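Local structure of Poly(A) ribonuclease POP2 (Saccharomyces cerevisiae, 1UOC) at residues A[43-48]-A[164-169]; A[81-86]-A[100-105]; A[157-162]-A[196-201]. The protein degrades poly(A) RNA from its 3' end as a probable catalytic subunit of the CCR4-NOT mRNA deadenylase, through the RNase D domain present here. One frame throughout, in Å; residues are numbered along the deposited sequence.

Interaction 1. Residues A[43-48]-A[164-169]; sequences ISTEFV and AYDLGF
Thr45 and Asp166 carry the polar half of this contact, in which the axes of segments 43-48 and 165-169 lie 81° apart. Thr45 OG1 donates to Asp166 OD1 over 2.6 Å, reaching the oxygen from above the carboxylate plane, 48° out of it. With chi1 near 63°, OG1 sits between the backbone N and carbonyl carbon of Thr45, while CG2 turns toward the ring of Phe169, 4.0 Å from its CD2. The other carboxylate oxygen, Asp166 OD2, is joined through a water to the backbone: that water lies 2.7 Å from Ile43 O. The apolar half is an offset edge-to-face aromatic pair. Phe47 presents its edge to the face of Phe169, the centroids 5.3 Å apart, and Phe47 CZ comes within 3.4 Å of Phe169 CB. On the strand's other side, the side chains of Ser44 and Glu46 point away from the helix, and Ser44 touches Gln250. Ser44, Glu46, Asp166 and Gln250 are the predicted ligands of the catalytic divalent metal in this DEDD-type nuclease. Thr45 would thus act as a second-shell residue: with OD1 bonded by Thr45 and OD2 linked through water to Ile43 O, the rotation of Asp166 is probably restricted.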
loop_
_atom_site.group_PDB
_atom_site.type_symbol
_atom_site.label_atom_id
_atom_site.label_comp_id
_atom_site.label_asym_id
_atom_site.label_seq_id
_atom_site.Cartn_x
_atom_site.Cartn_y
_atom_site.Cartn_z
ATOM N N ILE A 43 -0.363 0.188 -2.360
ATOM C CA ILE A 43 0.736 -0.345 -1.575
ATOM C C ILE A 43 0.274 -0.886 -0.228
ATOM O O ILE A 43 -0.641 -0.355 0.397
ATOM C CB ILE A 43 1.827 0.723 -1.333
ATOM C CG1 ILE A 43 2.924 0.145 -0.434
ATOM C CG2 ILE A 43 1.205 1.985 -0.724
ATOM C CD1 ILE A 43 4.002 1.130 -0.083
ATOM N N SER A 44 0.923 -1.953 0.212
ATOM C CA SER A 44 0.619 -2.571 1.490
ATOM C C SER A 44 1.945 -3.020 2.095
ATOM O O SER A 44 2.921 -3.274 1.378
ATOM C CB SER A 44 -0.309 -3.764 1.312
ATOM O OG SER A 44 -0.787 -4.178 2.577
ATOM N N THR A 45 1.989 -3.110 3.415
ATOM C CA THR A 45 3.230 -3.481 4.067
ATOM C C THR A 45 3.037 -4.410 5.245
ATOM O O THR A 45 1.954 -4.517 5.821
ATOM C CB THR A 45 3.959 -2.250 4.589
ATOM O OG1 THR A 45 3.131 -1.619 5.576
ATOM C CG2 THR A 45 4.254 -1.271 3.455
ATOM N N GLU A 46 4.119 -5.081 5.592
ATOM C CA GLU A 46 4.122 -5.993 6.708
ATOM C C GLU A 46 5.459 -5.761 7.390
ATOM O O GLU A 46 6.522 -5.999 6.811
ATOM C CB GLU A 46 3.983 -7.436 6.217
ATOM C CG GLU A 46 3.763 -8.451 7.333
ATOM C CD GLU A 46 2.563 -8.115 8.199
ATOM O OE1 GLU A 46 1.428 -8.106 7.681
ATOM O OE2 GLU A 46 2.757 -7.853 9.404
ATOM N N PHE A 47 5.394 -5.242 8.608
ATOM C CA PHE A 47 6.596 -4.969 9.375
ATOM C C PHE A 47 6.693 -5.972 10.497
ATOM O O PHE A 47 5.683 -6.468 11.000
ATOM C CB PHE A 47 6.557 -3.577 10.000
ATOM C CG PHE A 47 6.356 -2.467 9.016
ATOM C CD1 PHE A 47 5.091 -1.922 8.814
ATOM C CD2 PHE A 47 7.434 -1.942 8.311
ATOM C CE1 PHE A 47 4.904 -0.861 7.924
ATOM C CE2 PHE A 47 7.255 -0.881 7.418
ATOM C CZ PHE A 47 5.991 -0.340 7.226
ATOM N N VAL A 48 7.921 -6.268 10.886
ATOM C CA VAL A 48 8.168 -7.180 11.981
ATOM C C VAL A 48 8.795 -6.355 13.109
ATOM O O VAL A 48 9.777 -5.634 12.901
ATOM C CB VAL A 48 9.100 -8.328 11.541
ATOM C CG1 VAL A 48 8.380 -9.199 10.518
ATOM C CG2 VAL A 48 10.381 -7.777 10.940
ATOM N N ALA A 164 -0.204 6.935 6.712
ATOM C CA ALA A 164 0.734 7.285 7.778
ATOM C C ALA A 164 1.942 6.363 7.926
ATOM O O ALA A 164 3.078 6.774 7.680
ATOM C CB ALA A 164 -0.012 7.375 9.099
ATOM N N TYR A 165 1.700 5.121 8.335
ATOM C CA TYR A 165 2.786 4.167 8.526
ATOM C C TYR A 165 3.445 3.640 7.258
ATOM O O TYR A 165 4.658 3.439 7.228
ATOM C CB TYR A 165 2.304 2.996 9.385
ATOM C CG TYR A 165 2.379 3.295 10.862
ATOM C CD1 TYR A 165 1.596 4.300 11.432
ATOM C CD2 TYR A 165 3.276 2.612 11.684
ATOM C CE1 TYR A 165 1.712 4.622 12.787
ATOM C CE2 TYR A 165 3.397 2.922 13.036
ATOM C CZ TYR A 165 2.616 3.929 13.579
ATOM O OH TYR A 165 2.753 4.253 14.909
ATOM N N ASP A 166 2.662 3.413 6.209
ATOM C CA ASP A 166 3.236 2.904 4.969
ATOM C C ASP A 166 4.109 3.978 4.339
ATOM O O ASP A 166 5.253 3.716 3.966
ATOM C CB ASP A 166 2.136 2.467 3.996
ATOM C CG ASP A 166 1.366 1.255 4.497
ATOM O OD1 ASP A 166 1.813 0.628 5.474
ATOM O OD2 ASP A 166 0.320 0.918 3.912
ATOM N N LEU A 167 3.560 5.186 4.242
ATOM C CA LEU A 167 4.268 6.334 3.684
ATOM C C LEU A 167 5.440 6.702 4.586
ATOM O O LEU A 167 6.531 7.015 4.111
ATOM C CB LEU A 167 3.310 7.515 3.554
ATOM C CG LEU A 167 2.420 7.517 2.309
ATOM C CD1 LEU A 167 2.080 6.099 1.885
ATOM C CD2 LEU A 167 1.165 8.332 2.585
ATOM N N GLY A 168 5.208 6.661 5.892
ATOM C CA GLY A 168 6.274 6.963 6.828
ATOM C C GLY A 168 7.457 6.102 6.445
ATOM O O GLY A 168 8.553 6.608 6.204
ATOM N N PHE A 169 7.223 4.793 6.375
ATOM C CA PHE A 169 8.249 3.830 5.994
ATOM C C PHE A 169 8.843 4.146 4.613
ATOM O O PHE A 169 10.054 4.323 4.486
ATOM C CB PHE A 169 7.658 2.416 6.001
ATOM C CG PHE A 169 8.332 1.463 5.044
ATOM C CD1 PHE A 169 9.692 1.174 5.163
ATOM C CD2 PHE A 169 7.610 0.885 4.004
ATOM C CE1 PHE A 169 10.322 0.321 4.252
ATOM C CE2 PHE A 169 8.219 0.039 3.097
ATOM C CZ PHE A 169 9.581 -0.249 3.214
HETATM O O HOH W 1 -1.606 1.232 2.307
#

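Interaction 2. Residues A[81-86]-A[100-105]; sequences LGLSLS and WQFNFE
Leu81 and Phe102, and then Leu83 and Trp100, form two hydrogen-bonded pairs of an antiparallel strand pairing, with Gly82 and Gln101 between them as a non-hydrogen-bonded pair. Each hydrogen-bonded pair is closed by two backbone bonds; Phe102 N to Leu81 O and Trp100 N to Leu83 O, both 2.8 Å, are the shorter of their pairs. At the glycine the strands come close enough for a CA-H...O contact, Gly82 CA to Trp100 O at 3.2 Å.

The side chains of Leu81, Leu83, Trp100 and Phe102 all leave the same face of the sheet. Phe102 is central among them: its CG stands anti to the carbonyl carbon (chi1 -60°), and the ring turns its edge to Leu81 O, with CD1 3.4 Å from that oxygen. The next ring atom, Phe102 CE1, meets Leu83 CD1 at 3.8 Å. Beyond the end of the strand the Phe104 ring comes back, its CE1 edge 3.6 Å from Leu81 CB. At the other end Leu85 CD1 reaches Trp100 CZ3 at 4.1 Å, the benzo part of the indole, whose NE1 is hydrogen-bonded to Glu27 OE2.

On this apolar face Phe28 of helix 24-34 and Phe141 of helix 138-146 pack against Phe102, and Phe141 also meets Phe104 edge-to-face. The reverse face, bearing Ser84 and Gln101, touches helix 247-264. Within the sheet, strand 40-48 flanks strand 77-86 and strand 17-19 flanks 99-103, which places this antiparallel pair inside the mixed sheet of the RNase H-like fold.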
loop_
_atom_site.group_PDB
_atom_site.type_symbol
_atom_site.label_atom_id
_atom_site.label_comp_id
_atom_site.label_asym_id
_atom_site.label_seq_id
_atom_site.Cartn_x
_atom_site.Cartn_y
_atom_site.Cartn_z
ATOM N N LEU A 81 6.168 -6.397 1.252
ATOM C CA LEU A 81 5.544 -5.203 0.725
ATOM C C LEU A 81 4.876 -5.541 -0.602
ATOM O O LEU A 81 5.478 -6.161 -1.467
ATOM C CB LEU A 81 6.589 -4.094 0.551
ATOM C CG LEU A 81 6.140 -2.715 0.056
ATOM C CD1 LEU A 81 7.195 -1.679 0.428
ATOM C CD2 LEU A 81 5.918 -2.729 -1.456
ATOM N N GLY A 82 3.619 -5.145 -0.752
ATOM C CA GLY A 82 2.906 -5.415 -1.985
ATOM C C GLY A 82 2.618 -4.174 -2.819
ATOM O O GLY A 82 2.395 -3.095 -2.281
ATOM N N LEU A 83 2.653 -4.327 -4.141
ATOM C CA LEU A 83 2.343 -3.238 -5.071
ATOM C C LEU A 83 1.435 -3.827 -6.132
ATOM O O LEU A 83 1.693 -4.908 -6.652
ATOM C CB LEU A 83 3.594 -2.686 -5.770
ATOM C CG LEU A 83 4.604 -1.850 -4.988
ATOM C CD1 LEU A 83 5.676 -1.353 -5.961
ATOM C CD2 LEU A 83 3.908 -0.676 -4.289
ATOM N N SER A 84 0.358 -3.122 -6.442
ATOM C CA SER A 84 -0.560 -3.583 -7.461
ATOM C C SER A 84 -0.787 -2.407 -8.409
ATOM O O SER A 84 -0.857 -1.253 -7.968
ATOM C CB SER A 84 -1.882 -4.022 -6.827
ATOM O OG SER A 84 -2.595 -4.866 -7.709
ATOM N N LEU A 85 -0.883 -2.705 -9.703
ATOM C CA LEU A 85 -1.095 -1.671 -10.712
ATOM C C LEU A 85 -2.352 -1.895 -11.537
ATOM O O LEU A 85 -2.726 -3.042 -11.819
ATOM C CB LEU A 85 0.101 -1.634 -11.664
ATOM C CG LEU A 85 1.286 -0.730 -11.343
ATOM C CD1 LEU A 85 1.771 -0.990 -9.940
ATOM C CD2 LEU A 85 2.393 -1.013 -12.358
ATOM N N SER A 86 -2.995 -0.802 -11.927
ATOM C CA SER A 86 -4.180 -0.846 -12.777
ATOM C C SER A 86 -4.429 0.568 -13.290
ATOM O O SER A 86 -3.780 1.517 -12.839
ATOM C CB SER A 86 -5.412 -1.318 -12.007
ATOM O OG SER A 86 -5.987 -0.233 -11.283
ATOM N N TRP A 100 2.548 -7.523 -7.173
ATOM C CA TRP A 100 3.813 -8.077 -6.736
ATOM C C TRP A 100 3.883 -8.086 -5.228
ATOM O O TRP A 100 3.300 -7.225 -4.562
ATOM C CB TRP A 100 4.962 -7.208 -7.261
ATOM C CG TRP A 100 5.115 -7.232 -8.760
ATOM C CD1 TRP A 100 5.905 -8.075 -9.490
ATOM C CD2 TRP A 100 4.400 -6.429 -9.707
ATOM N NE1 TRP A 100 5.723 -7.849 -10.830
ATOM C CE2 TRP A 100 4.800 -6.846 -10.995
ATOM C CE3 TRP A 100 3.451 -5.402 -9.591
ATOM C CZ2 TRP A 100 4.288 -6.270 -12.165
ATOM C CZ3 TRP A 100 2.941 -4.831 -10.748
ATOM C CH2 TRP A 100 3.360 -5.269 -12.022
ATOM N N GLN A 101 4.603 -9.067 -4.698
ATOM C CA GLN A 101 4.829 -9.167 -3.272
ATOM C C GLN A 101 6.325 -9.254 -3.116
ATOM O O GLN A 101 6.921 -10.292 -3.382
ATOM C CB GLN A 101 4.188 -10.405 -2.653
ATOM C CG GLN A 101 4.363 -10.417 -1.126
ATOM C CD GLN A 101 3.611 -11.545 -0.444
ATOM O OE1 GLN A 101 4.074 -12.675 -0.401
ATOM N NE2 GLN A 101 2.447 -11.236 0.088
ATOM N N PHE A 102 6.933 -8.152 -2.701
ATOM C CA PHE A 102 8.366 -8.120 -2.501
ATOM C C PHE A 102 8.693 -8.684 -1.118
ATOM O O PHE A 102 8.130 -8.260 -0.111
ATOM C CB PHE A 102 8.877 -6.683 -2.627
ATOM C CG PHE A 102 8.605 -6.052 -3.975
ATOM C CD1 PHE A 102 7.388 -5.421 -4.235
ATOM C CD2 PHE A 102 9.562 -6.095 -4.979
ATOM C CE1 PHE A 102 7.131 -4.841 -5.476
ATOM C CE2 PHE A 102 9.318 -5.518 -6.228
ATOM C CZ PHE A 102 8.095 -4.890 -6.475
ATOM N N ASN A 103 9.602 -9.649 -1.078
ATOM C CA ASN A 103 9.997 -10.278 0.179
ATOM C C ASN A 103 11.406 -9.787 0.531
ATOM O O ASN A 103 12.339 -9.931 -0.253
ATOM C CB ASN A 103 9.951 -11.796 0.013
ATOM C CG ASN A 103 8.568 -12.298 -0.405
ATOM O OD1 ASN A 103 8.302 -12.527 -1.588
ATOM N ND2 ASN A 103 7.683 -12.460 0.567
ATOM N N PHE A 104 11.556 -9.183 1.706
ATOM C CA PHE A 104 12.846 -8.629 2.093
ATOM C C PHE A 104 13.714 -9.529 2.952
ATOM O O PHE A 104 13.223 -10.452 3.615
ATOM C CB PHE A 104 12.648 -7.286 2.796
ATOM C CG PHE A 104 12.002 -6.250 1.932
ATOM C CD1 PHE A 104 10.624 -6.070 1.946
ATOM C CD2 PHE A 104 12.768 -5.467 1.076
ATOM C CE1 PHE A 104 10.013 -5.117 1.116
ATOM C CE2 PHE A 104 12.170 -4.516 0.242
ATOM C CZ PHE A 104 10.789 -4.342 0.263
ATOM N N GLU A 105 15.011 -9.247 2.943
ATOM C CA GLU A 105 15.957 -10.033 3.717
ATOM C C GLU A 105 15.609 -9.968 5.192
ATOM O O GLU A 105 15.162 -8.939 5.691
ATOM C CB GLU A 105 17.390 -9.540 3.492
ATOM C CG GLU A 105 17.748 -8.226 4.158
ATOM C CD GLU A 105 19.062 -7.656 3.627
ATOM O OE1 GLU A 105 19.621 -6.728 4.249
ATOM O OE2 GLU A 105 19.530 -8.137 2.574
#

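Interaction 3. Residues A[157-162]-A[196-201]; sequences TWITYH and NFYDLN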
loop_
_atom_site.group_PDB
_atom_site.type_symbol
_atom_site.label_atom_id
_atom_site.label_comp_id
_atom_site.label_asym_id
_atom_site.label_seq_id
_atom_site.Cartn_x
_atom_site.Cartn_y
_atom_site.Cartn_z
ATOM N N THR A 157 -1.235 7.891 -9.592
ATOM C CA THR A 157 -2.082 8.010 -8.412
ATOM C C THR A 157 -1.782 6.883 -7.426
ATOM O O THR A 157 -1.940 5.707 -7.750
ATOM C CB THR A 157 -3.568 7.934 -8.821
ATOM O OG1 THR A 157 -3.866 9.003 -9.726
ATOM C CG2 THR A 157 -4.476 8.029 -7.610
ATOM N N TRP A 158 -1.341 7.231 -6.224
ATOM C CA TRP A 158 -1.053 6.208 -5.219
ATOM C C TRP A 158 -2.273 5.952 -4.360
ATOM O O TRP A 158 -2.994 6.877 -4.001
ATOM C CB TRP A 158 0.118 6.619 -4.324
ATOM C CG TRP A 158 1.474 6.421 -4.950
ATOM C CD1 TRP A 158 2.140 7.283 -5.771
ATOM C CD2 TRP A 158 2.338 5.297 -4.769
ATOM N NE1 TRP A 158 3.371 6.769 -6.109
ATOM C CE2 TRP A 158 3.517 5.548 -5.507
ATOM C CE3 TRP A 158 2.230 4.096 -4.052
ATOM C CZ2 TRP A 158 4.584 4.640 -5.553
ATOM C CZ3 TRP A 158 3.298 3.182 -4.097
ATOM C CH2 TRP A 158 4.456 3.462 -4.843
ATOM N N ILE A 159 -2.498 4.686 -4.034
ATOM C CA ILE A 159 -3.637 4.257 -3.220
ATOM C C ILE A 159 -3.091 3.586 -1.969
ATOM O O ILE A 159 -2.240 2.699 -2.059
ATOM C CB ILE A 159 -4.520 3.240 -3.982
ATOM C CG1 ILE A 159 -4.976 3.844 -5.310
ATOM C CG2 ILE A 159 -5.724 2.831 -3.124
ATOM C CD1 ILE A 159 -5.838 5.090 -5.157
ATOM N N THR A 160 -3.583 4.003 -0.808
ATOM C CA THR A 160 -3.120 3.461 0.454
ATOM C C THR A 160 -4.286 3.232 1.394
ATOM O O THR A 160 -5.401 3.687 1.139
ATOM C CB THR A 160 -2.137 4.440 1.114
ATOM O OG1 THR A 160 -1.632 3.865 2.324
ATOM C CG2 THR A 160 -2.848 5.762 1.433
ATOM N N TYR A 161 -4.022 2.519 2.482
ATOM C CA TYR A 161 -5.033 2.237 3.496
ATOM C C TYR A 161 -4.274 2.465 4.789
ATOM O O TYR A 161 -3.275 1.799 5.038
ATOM C CB TYR A 161 -5.501 0.781 3.414
ATOM C CG TYR A 161 -6.965 0.610 3.747
ATOM C CD1 TYR A 161 -7.944 0.855 2.784
ATOM C CD2 TYR A 161 -7.378 0.283 5.044
ATOM C CE1 TYR A 161 -9.302 0.787 3.100
ATOM C CE2 TYR A 161 -8.723 0.216 5.374
ATOM C CZ TYR A 161 -9.682 0.472 4.399
ATOM O OH TYR A 161 -11.023 0.441 4.721
ATOM N N HIS A 162 -4.732 3.402 5.610
ATOM C CA HIS A 162 -4.013 3.721 6.841
ATOM C C HIS A 162 -2.597 4.082 6.389
ATOM O O HIS A 162 -1.621 3.430 6.762
ATOM C CB HIS A 162 -3.974 2.513 7.779
ATOM C CG HIS A 162 -5.246 2.295 8.540
ATOM N ND1 HIS A 162 -5.530 1.110 9.186
ATOM C CD2 HIS A 162 -6.292 3.119 8.788
ATOM C CE1 HIS A 162 -6.697 1.215 9.800
ATOM N NE2 HIS A 162 -7.179 2.424 9.574
ATOM N N ASN A 196 0.167 12.723 -5.934
ATOM C CA ASN A 196 -1.220 12.348 -6.202
ATOM C C ASN A 196 -1.526 11.048 -5.470
ATOM O O ASN A 196 -1.148 9.972 -5.924
ATOM C CB ASN A 196 -1.399 12.178 -7.721
ATOM C CG ASN A 196 -2.845 12.011 -8.136
ATOM O OD1 ASN A 196 -3.749 11.951 -7.303
ATOM N ND2 ASN A 196 -3.069 11.927 -9.441
ATOM N N PHE A 197 -2.199 11.129 -4.329
ATOM C CA PHE A 197 -2.484 9.904 -3.605
ATOM C C PHE A 197 -3.759 9.938 -2.779
ATOM O O PHE A 197 -4.278 11.000 -2.438
ATOM C CB PHE A 197 -1.274 9.524 -2.732
ATOM C CG PHE A 197 -1.236 10.200 -1.385
ATOM C CD1 PHE A 197 -2.021 9.734 -0.338
ATOM C CD2 PHE A 197 -0.394 11.283 -1.157
ATOM C CE1 PHE A 197 -1.974 10.330 0.917
ATOM C CE2 PHE A 197 -0.335 11.892 0.098
ATOM C CZ PHE A 197 -1.129 11.413 1.138
ATOM N N TYR A 198 -4.274 8.757 -2.474
ATOM C CA TYR A 198 -5.486 8.643 -1.674
ATOM C C TYR A 198 -5.379 7.600 -0.577
ATOM O O TYR A 198 -4.738 6.565 -0.740
ATOM C CB TYR A 198 -6.686 8.271 -2.543
ATOM C CG TYR A 198 -7.110 9.338 -3.515
ATOM C CD1 TYR A 198 -6.439 9.517 -4.723
ATOM C CD2 TYR A 198 -8.177 10.189 -3.217
ATOM C CE1 TYR A 198 -6.823 10.527 -5.617
ATOM C CE2 TYR A 198 -8.567 11.196 -4.098
ATOM C CZ TYR A 198 -7.889 11.361 -5.294
ATOM O OH TYR A 198 -8.273 12.362 -6.157
ATOM N N ASP A 199 -6.001 7.894 0.554
ATOM C CA ASP A 199 -6.046 6.946 1.652
ATOM C C ASP A 199 -7.471 6.401 1.531
ATOM O O ASP A 199 -8.438 7.075 1.902
ATOM C CB ASP A 199 -5.887 7.634 3.004
ATOM C CG ASP A 199 -5.819 6.639 4.137
ATOM O OD1 ASP A 199 -6.517 5.605 4.052
ATOM O OD2 ASP A 199 -5.077 6.885 5.112
ATOM N N LEU A 200 -7.599 5.200 0.979
ATOM C CA LEU A 200 -8.902 4.588 0.785
ATOM C C LEU A 200 -9.661 4.450 2.102
ATOM O O LEU A 200 -10.881 4.575 2.135
ATOM C CB LEU A 200 -8.739 3.217 0.118
ATOM C CG LEU A 200 -10.014 2.419 -0.151
ATOM C CD1 LEU A 200 -11.022 3.285 -0.863
ATOM C CD2 LEU A 200 -9.666 1.199 -0.973
ATOM N N ASN A 201 -8.933 4.194 3.179
ATOM C CA ASN A 201 -9.534 4.047 4.496
ATOM C C ASN A 201 -10.272 5.341 4.858
ATOM O O ASN A 201 -11.404 5.335 5.344
ATOM C CB ASN A 201 -8.426 3.747 5.515
ATOM C CG ASN A 201 -8.928 3.759 6.942
ATOM O OD1 ASN A 201 -9.273 4.809 7.480
ATOM N ND2 ASN A 201 -8.981 2.587 7.562
#
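Strands 157-160 and 197-199 pair in parallel at one margin of the RNase H-like sheet, joined by a beta-alpha-beta crossover that runs through helices 165-174 and 183-193. Backbone bonds alternate between the strands, from Trp158 N to Asn196 O (2.8 Å) to Leu200 N on Thr160 O (2.7 Å), where segment 196-201 is turning into helix 200-207. One face carries Trp158 and Phe197, whose CB atoms meet at 3.6 Å; the other carries Ile159 and Tyr198. Tyr161 lays one ring face over the first turn of the helix: Asn201 CB stands 3.5 Å from the ring centroid and 10° off its normal, a CH-pi contact, and Leu200 CB lies 3.6 Å from Tyr161 CD1. The phenol OH is hydrogen-bonded to Tyr227 O. An alanine in place of Tyr161 would probably leave Asn201 CB and Leu200 without their aromatic cover and Tyr227 O without its hydroxyl partner. Asp199, the N-cap of helix 200-207, also bonds to segment 157-162: its CG is anti to the backbone N (chi1 -175°), OD2 accepts from Ala163 N, and OD1 accepts from His162 N at 3.2 Å, on the syn side but 31° out of the carboxylate plane.

How the interactions relate
From the N terminus, strand 40-48 opens interaction 1, whose loop closes only at helix 165-174. Interaction 2 is nested inside that loop, a short antiparallel return from strand 77-86 to strand 99-103. Interaction 3 opens at 157-162, before interaction 1 has closed, and closes at 196-201, so these two cross. Strand 40-48 lies between the other two in the sheet, with backbone hydrogen bonds from Gly82 N to Ser44 O and from Ile43 N to Ile159 O. Leu83 CD2 also reaches Trp158 CZ3. The contacts thereby unite the antiparallel pair 77-86/99-103 and the parallel pair 157-160/197-199 through strand 40-48, and seat helix 165-174 against the middle of the sheet.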